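Hypothetical protein (Ruminococcus gnavus, PDB 4QAN) is of unknown function but adopts a cystatin-like fold, as a divergent member of the NTF2-like superfamily, and binds magnesium. Local coordinates at residues A[24-38]-A[159-173]. Sequence-based numbering, arbitrary orientation.
Sequences FSEEEEAVLYMLSAL and FTAVQYEKNWKIHSL
The indole of Trp168 is sandwiched between Glu27 on one face and Gln163, from its own hairpin, on the other. Glu27 CB sits 3.7 Å from the centroid of the six-membered ring, a CH-pi contact, and its carboxylate lies nearly flat above the same face, the two planes 22° apart. With CG held between the backbone N and the carbonyl carbon (chi1 71°), the glutamate chain runs alongside the indole, so the broad ring covers its CB methylene while OE2 hydrogen-bonds Ser142 OG of strand 140-150. At the indole edge lies the carbonyl O of Phe24, which also accepts an almost straight bond from Trp168 N (2.7 Å, 175°). A water accepts a hydrogen bond from Phe24 N and donates one to Trp168 O, so the two backbones are joined once directly and once through water. The Phe24 ring turns its edge to Trp168 O and one face to Ala30 CA.

Small Ala30 lets the axes of helix 27-38 and strand 167-170 approach to 7.2 Å. Flexible Met34, a selenomethionine bent at chi2 and chi3, fits against both Ile170 and Phe159: CE lies 3.9 Å from Ile170 CG1, and CG 4.0 Å from Phe159 CE2. Leu35 CD2 also touches the Phe159 ring, whose face carries Leu173 CG; Leu38 and Leu173 meet tip to tip. Phe159 and Leu173 continue onto Leu105 of helix 87-108.

This is the helix-on-curved-sheet packing of the cystatin-like fold: an apolar seam holds the helix against the sheet, and the direct and water-mediated backbone links before its N-terminal end probably limit sliding along the hairpin.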
loop_
_atom_site.group_PDB
_atom_site.type_symbol
_atom_site.label_atom_id
_atom_site.label_comp_id
_atom_site.label_asym_id
_atom_site.label_seq_id
_atom_site.Cartn_x
_atom_site.Cartn_y
_atom_site.Cartn_z
ATOM N N PHE A 24 -2.246 -13.626 18.514
ATOM C CA PHE A 24 -1.895 -15.022 18.278
ATOM C C PHE A 24 -0.521 -15.222 18.903
ATOM O O PHE A 24 0.467 -14.601 18.488
ATOM C CB PHE A 24 -1.904 -15.354 16.781
ATOM C CG PHE A 24 -3.147 -14.891 16.074
ATOM C CD1 PHE A 24 -4.384 -15.437 16.395
ATOM C CD2 PHE A 24 -3.090 -13.892 15.110
ATOM C CE1 PHE A 24 -5.535 -14.996 15.758
ATOM C CE2 PHE A 24 -4.236 -13.454 14.474
ATOM C CZ PHE A 24 -5.458 -14.002 14.799
ATOM N N SER A 25 -0.487 -16.049 19.939
ATOM C CA SER A 25 0.722 -16.310 20.700
ATOM C C SER A 25 1.532 -17.428 20.054
ATOM O O SER A 25 2.719 -17.589 20.346
ATOM C CB SER A 25 0.358 -16.688 22.146
ATOM O OG SER A 25 -0.820 -17.481 22.192
ATOM N N GLU A 26 0.880 -18.209 19.196
ATOM C CA GLU A 26 1.528 -19.297 18.475
ATOM C C GLU A 26 1.306 -19.059 17.001
ATOM O O GLU A 26 0.222 -18.623 16.605
ATOM C CB GLU A 26 0.917 -20.643 18.869
ATOM C CG GLU A 26 1.844 -21.827 18.646
ATOM C CD GLU A 26 2.942 -21.921 19.696
ATOM O OE1 GLU A 26 3.006 -21.046 20.588
ATOM O OE2 GLU A 26 3.743 -22.879 19.636
ATOM N N GLU A 27 2.317 -19.350 16.184
ATOM C CA GLU A 27 2.199 -19.139 14.738
ATOM C C GLU A 27 1.092 -20.013 14.108
ATOM O O GLU A 27 0.488 -19.624 13.111
ATOM C CB GLU A 27 3.554 -19.312 14.014
ATOM C CG GLU A 27 4.108 -20.729 13.912
ATOM C CD GLU A 27 5.354 -20.953 14.753
ATOM O OE1 GLU A 27 5.288 -20.760 15.989
ATOM O OE2 GLU A 27 6.396 -21.341 14.176
ATOM N N GLU A 28 0.802 -21.170 14.700
ATOM C CA GLU A 28 -0.237 -22.049 14.153
ATOM C C GLU A 28 -1.608 -21.359 14.164
ATOM O O GLU A 28 -2.349 -21.430 13.182
ATOM C CB GLU A 28 -0.295 -23.393 14.905
ATOM C CG GLU A 28 -1.026 -24.477 14.123
ATOM C CD GLU A 28 -0.969 -25.842 14.785
ATOM O OE1 GLU A 28 -1.548 -26.003 15.881
ATOM O OE2 GLU A 28 -0.359 -26.764 14.199
ATOM N N GLU A 29 -1.922 -20.680 15.266
ATOM C CA GLU A 29 -3.197 -19.974 15.420
ATOM C C GLU A 29 -3.355 -18.947 14.324
ATOM O O GLU A 29 -4.391 -18.887 13.672
ATOM C CB GLU A 29 -3.266 -19.236 16.755
ATOM C CG GLU A 29 -3.157 -20.104 17.996
ATOM C CD GLU A 29 -2.944 -19.263 19.246
ATOM O OE1 GLU A 29 -3.000 -18.011 19.129
ATOM O OE2 GLU A 29 -2.723 -19.845 20.336
ATOM N N ALA A 30 -2.314 -18.139 14.140
ATOM C CA ALA A 30 -2.284 -17.115 13.093
ATOM C C ALA A 30 -2.524 -17.707 11.697
ATOM O O ALA A 30 -3.230 -17.119 10.875
ATOM C CB ALA A 30 -0.955 -16.379 13.133
ATOM N N VAL A 31 -1.950 -18.882 11.443
ATOM C CA VAL A 31 -2.120 -19.568 10.165
ATOM C C VAL A 31 -3.570 -19.999 9.976
ATOM O O VAL A 31 -4.147 -19.787 8.904
ATOM C CB VAL A 31 -1.213 -20.807 10.062
ATOM C CG1 VAL A 31 -1.561 -21.643 8.830
ATOM C CG2 VAL A 31 0.249 -20.393 10.038
ATOM N N LEU A 32 -4.143 -20.603 11.019
ATOM C CA LEU A 32 -5.513 -21.092 10.969
ATOM C C LEU A 32 -6.491 -19.942 10.819
ATOM O O LEU A 32 -7.382 -19.991 9.970
ATOM C CB LEU A 32 -5.855 -21.897 12.227
ATOM C CG LEU A 32 -5.164 -23.255 12.377
ATOM C CD1 LEU A 32 -5.499 -23.891 13.725
ATOM C CD2 LEU A 32 -5.552 -24.179 11.228
ATOM N N TYR A 33 -6.320 -18.910 11.645
ATOM C CA TYR A 33 -7.109 -17.690 11.541
ATOM C C TYR A 33 -7.154 -17.263 10.083
ATOM O O TYR A 33 -8.220 -16.970 9.550
ATOM C CB TYR A 33 -6.499 -16.582 12.412
ATOM C CG TYR A 33 -7.177 -15.222 12.288
ATOM C CD1 TYR A 33 -6.692 -14.251 11.417
ATOM C CD2 TYR A 33 -8.305 -14.903 13.053
ATOM C CE1 TYR A 33 -7.311 -13.010 11.318
ATOM C CE2 TYR A 33 -8.930 -13.659 12.945
ATOM C CZ TYR A 33 -8.431 -12.720 12.078
ATOM O OH TYR A 33 -9.063 -11.488 11.970
HETATM N N MSE A 34 -6.001 -17.253 9.429
HETATM C CA MSE A 34 -5.945 -16.821 8.029
HETATM C C MSE A 34 -6.650 -17.822 7.159
HETATM O O MSE A 34 -7.353 -17.443 6.228
HETATM C CB MSE A 34 -4.500 -16.585 7.614
HETATM C CG MSE A 34 -4.348 -16.053 6.198
HETATM SE SE MSE A 34 -5.155 -14.274 6.059
HETATM C CE MSE A 34 -3.878 -13.252 7.150
ATOM N N LEU A 35 -6.481 -19.104 7.449
ATOM C CA LEU A 35 -7.159 -20.145 6.686
ATOM C C LEU A 35 -8.684 -20.053 6.814
ATOM O O LEU A 35 -9.408 -20.186 5.821
ATOM C CB LEU A 35 -6.674 -21.520 7.122
ATOM C CG LEU A 35 -5.230 -21.843 6.742
ATOM C CD1 LEU A 35 -4.768 -23.091 7.477
ATOM C CD2 LEU A 35 -5.091 -22.032 5.243
ATOM N N SER A 36 -9.170 -19.829 8.033
ATOM C CA SER A 36 -10.600 -19.585 8.256
ATOM C C SER A 36 -11.119 -18.392 7.450
ATOM O O SER A 36 -12.179 -18.463 6.826
ATOM C CB SER A 36 -10.876 -19.314 9.728
ATOM O OG SER A 36 -12.204 -18.865 9.875
ATOM N N ALA A 37 -10.380 -17.290 7.496
ATOM C CA ALA A 37 -10.758 -16.097 6.750
ATOM C C ALA A 37 -10.987 -16.459 5.293
ATOM O O ALA A 37 -12.025 -16.116 4.731
ATOM C CB ALA A 37 -9.688 -15.027 6.866
ATOM N N LEU A 38 -10.018 -17.164 4.702
ATOM C CA LEU A 38 -10.105 -17.605 3.311
ATOM C C LEU A 38 -11.293 -18.526 3.097
ATOM O O LEU A 38 -11.982 -18.431 2.089
ATOM C CB LEU A 38 -8.822 -18.319 2.884
ATOM C CG LEU A 38 -7.596 -17.413 2.743
ATOM C CD1 LEU A 38 -6.307 -18.185 2.950
ATOM C CD2 LEU A 38 -7.573 -16.716 1.389
ATOM N N PHE A 159 2.923 -20.122 3.751
ATOM C CA PHE A 159 2.800 -18.822 4.416
ATOM C C PHE A 159 4.098 -18.466 5.145
ATOM O O PHE A 159 4.749 -19.334 5.761
ATOM C CB PHE A 159 1.646 -18.799 5.443
ATOM C CG PHE A 159 0.259 -18.975 4.863
ATOM C CD1 PHE A 159 0.023 -19.011 3.486
ATOM C CD2 PHE A 159 -0.833 -19.057 5.718
ATOM C CE1 PHE A 159 -1.259 -19.168 2.984
ATOM C CE2 PHE A 159 -2.123 -19.212 5.219
ATOM C CZ PHE A 159 -2.335 -19.267 3.853
ATOM N N THR A 160 4.455 -17.182 5.085
ATOM C CA THR A 160 5.500 -16.623 5.930
ATOM C C THR A 160 4.852 -15.914 7.126
ATOM O O THR A 160 4.225 -14.860 6.981
ATOM C CB THR A 160 6.390 -15.637 5.161
ATOM O OG1 THR A 160 6.907 -16.271 3.983
ATOM C CG2 THR A 160 7.539 -15.151 6.033
ATOM N N ALA A 161 4.998 -16.517 8.299
ATOM C CA ALA A 161 4.476 -15.978 9.549
ATOM C C ALA A 161 5.577 -15.234 10.269
ATOM O O ALA A 161 6.736 -15.650 10.240
ATOM C CB ALA A 161 3.959 -17.100 10.427
ATOM N N VAL A 162 5.218 -14.143 10.931
ATOM C CA VAL A 162 6.210 -13.292 11.584
ATOM C C VAL A 162 5.801 -12.990 13.021
ATOM O O VAL A 162 4.615 -12.899 13.319
ATOM C CB VAL A 162 6.479 -12.009 10.756
ATOM C CG1 VAL A 162 5.265 -11.089 10.716
ATOM C CG2 VAL A 162 7.700 -11.278 11.285
ATOM N N GLN A 163 6.789 -12.895 13.912
ATOM C CA GLN A 163 6.544 -12.517 15.300
ATOM C C GLN A 163 7.175 -11.164 15.631
ATOM O O GLN A 163 8.360 -10.916 15.330
ATOM C CB GLN A 163 7.089 -13.574 16.266
ATOM C CG GLN A 163 6.538 -13.433 17.679
ATOM C CD GLN A 163 7.309 -14.258 18.701
ATOM O OE1 GLN A 163 8.537 -14.209 18.754
ATOM N NE2 GLN A 163 6.587 -15.014 19.523
ATOM N N TYR A 164 6.366 -10.294 16.236
ATOM C CA TYR A 164 6.845 -9.055 16.830
ATOM C C TYR A 164 6.284 -8.969 18.237
ATOM O O TYR A 164 5.090 -9.170 18.437
ATOM C CB TYR A 164 6.365 -7.837 16.057
ATOM C CG TYR A 164 6.837 -7.721 14.631
ATOM C CD1 TYR A 164 8.014 -7.046 14.312
ATOM C CD2 TYR A 164 6.083 -8.247 13.596
ATOM C CE1 TYR A 164 8.427 -6.913 12.990
ATOM C CE2 TYR A 164 6.490 -8.127 12.280
ATOM C CZ TYR A 164 7.657 -7.456 11.977
ATOM O OH TYR A 164 8.034 -7.346 10.651
ATOM N N GLU A 165 7.150 -8.655 19.196
ATOM C CA GLU A 165 6.770 -8.514 20.603
ATOM C C GLU A 165 5.880 -9.659 21.082
ATOM O O GLU A 165 4.871 -9.446 21.761
ATOM C CB GLU A 165 6.099 -7.158 20.838
ATOM C CG GLU A 165 6.905 -5.993 20.285
ATOM C CD GLU A 165 6.802 -4.735 21.127
ATOM O OE1 GLU A 165 7.432 -4.686 22.209
ATOM O OE2 GLU A 165 6.110 -3.785 20.692
ATOM N N LYS A 166 6.277 -10.875 20.724
ATOM C CA LYS A 166 5.634 -12.101 21.208
ATOM C C LYS A 166 4.247 -12.345 20.599
ATOM O O LYS A 166 3.485 -13.153 21.114
ATOM C CB LYS A 166 5.562 -12.102 22.745
ATOM C CG LYS A 166 6.715 -11.370 23.434
ATOM C CD LYS A 166 6.965 -11.855 24.853
ATOM C CE LYS A 166 8.200 -12.740 24.910
ATOM N NZ LYS A 166 8.440 -13.269 26.278
ATOM N N ASN A 167 3.926 -11.659 19.501
ATOM C CA ASN A 167 2.626 -11.820 18.838
ATOM C C ASN A 167 2.803 -12.134 17.370
ATOM O O ASN A 167 3.520 -11.423 16.671
ATOM C CB ASN A 167 1.808 -10.542 18.952
ATOM C CG ASN A 167 1.396 -10.240 20.370
ATOM O OD1 ASN A 167 1.183 -11.145 21.182
ATOM N ND2 ASN A 167 1.273 -8.958 20.679
ATOM N N TRP A 168 2.130 -13.177 16.898
ATOM C CA TRP A 168 2.302 -13.634 15.519
ATOM C C TRP A 168 1.310 -13.011 14.547
ATOM O O TRP A 168 0.168 -12.716 14.897
ATOM C CB TRP A 168 2.196 -15.152 15.445
ATOM C CG TRP A 168 3.357 -15.830 16.095
ATOM C CD1 TRP A 168 3.471 -16.208 17.400
ATOM C CD2 TRP A 168 4.582 -16.198 15.460
ATOM N NE1 TRP A 168 4.691 -16.795 17.617
ATOM C CE2 TRP A 168 5.394 -16.800 16.440
ATOM C CE3 TRP A 168 5.066 -16.084 14.148
ATOM C CZ2 TRP A 168 6.662 -17.288 16.155
ATOM C CZ3 TRP A 168 6.327 -16.568 13.867
ATOM C CH2 TRP A 168 7.113 -17.162 14.868
ATOM N N LYS A 169 1.779 -12.801 13.320
ATOM C CA LYS A 169 0.912 -12.469 12.208
ATOM C C LYS A 169 1.470 -13.040 10.913
ATOM O O LYS A 169 2.633 -13.429 10.835
ATOM C CB LYS A 169 0.722 -10.954 12.105
ATOM C CG LYS A 169 -0.197 -10.393 13.185
ATOM C CD LYS A 169 -0.976 -9.201 12.685
ATOM C CE LYS A 169 -1.830 -8.611 13.783
ATOM N NZ LYS A 169 -2.311 -7.277 13.352
ATOM N N ILE A 170 0.626 -13.109 9.894
ATOM C CA ILE A 170 1.073 -13.574 8.595
ATOM C C ILE A 170 1.703 -12.414 7.845
ATOM O O ILE A 170 1.029 -11.436 7.579
ATOM C CB ILE A 170 -0.097 -14.099 7.757
ATOM C CG1 ILE A 170 -0.788 -15.261 8.476
ATOM C CG2 ILE A 170 0.385 -14.497 6.366
ATOM C CD1 ILE A 170 0.138 -16.370 8.923
ATOM N N HIS A 171 2.989 -12.527 7.515
ATOM C CA HIS A 171 3.662 -11.540 6.665
ATOM C C HIS A 171 3.313 -11.743 5.199
ATOM O O HIS A 171 3.212 -10.774 4.430
ATOM C CB HIS A 171 5.183 -11.627 6.809
ATOM C CG HIS A 171 5.912 -10.726 5.869
ATOM N ND1 HIS A 171 5.842 -9.352 5.961
ATOM C CD2 HIS A 171 6.675 -10.993 4.786
ATOM C CE1 HIS A 171 6.551 -8.810 4.989
ATOM N NE2 HIS A 171 7.067 -9.784 4.261
ATOM N N SER A 172 3.185 -13.001 4.791
ATOM C CA SER A 172 2.828 -13.311 3.415
ATOM C C SER A 172 2.057 -14.605 3.318
ATOM O O SER A 172 2.330 -15.549 4.056
ATOM C CB SER A 172 4.077 -13.384 2.544
ATOM O OG SER A 172 3.741 -13.473 1.171
ATOM N N LEU A 173 1.084 -14.626 2.412
ATOM C CA LEU A 173 0.264 -15.812 2.132
ATOM C C LEU A 173 0.921 -16.686 1.067
ATOM O O LEU A 173 0.358 -17.695 0.647
ATOM C CB LEU A 173 -1.131 -15.394 1.646
ATOM C CG LEU A 173 -2.149 -15.061 2.736
ATOM C CD1 LEU A 173 -1.895 -13.694 3.367
ATOM C CD2 LEU A 173 -3.545 -15.135 2.141
HETATM O O HOH W 1 -1.037 -11.829 17.089
#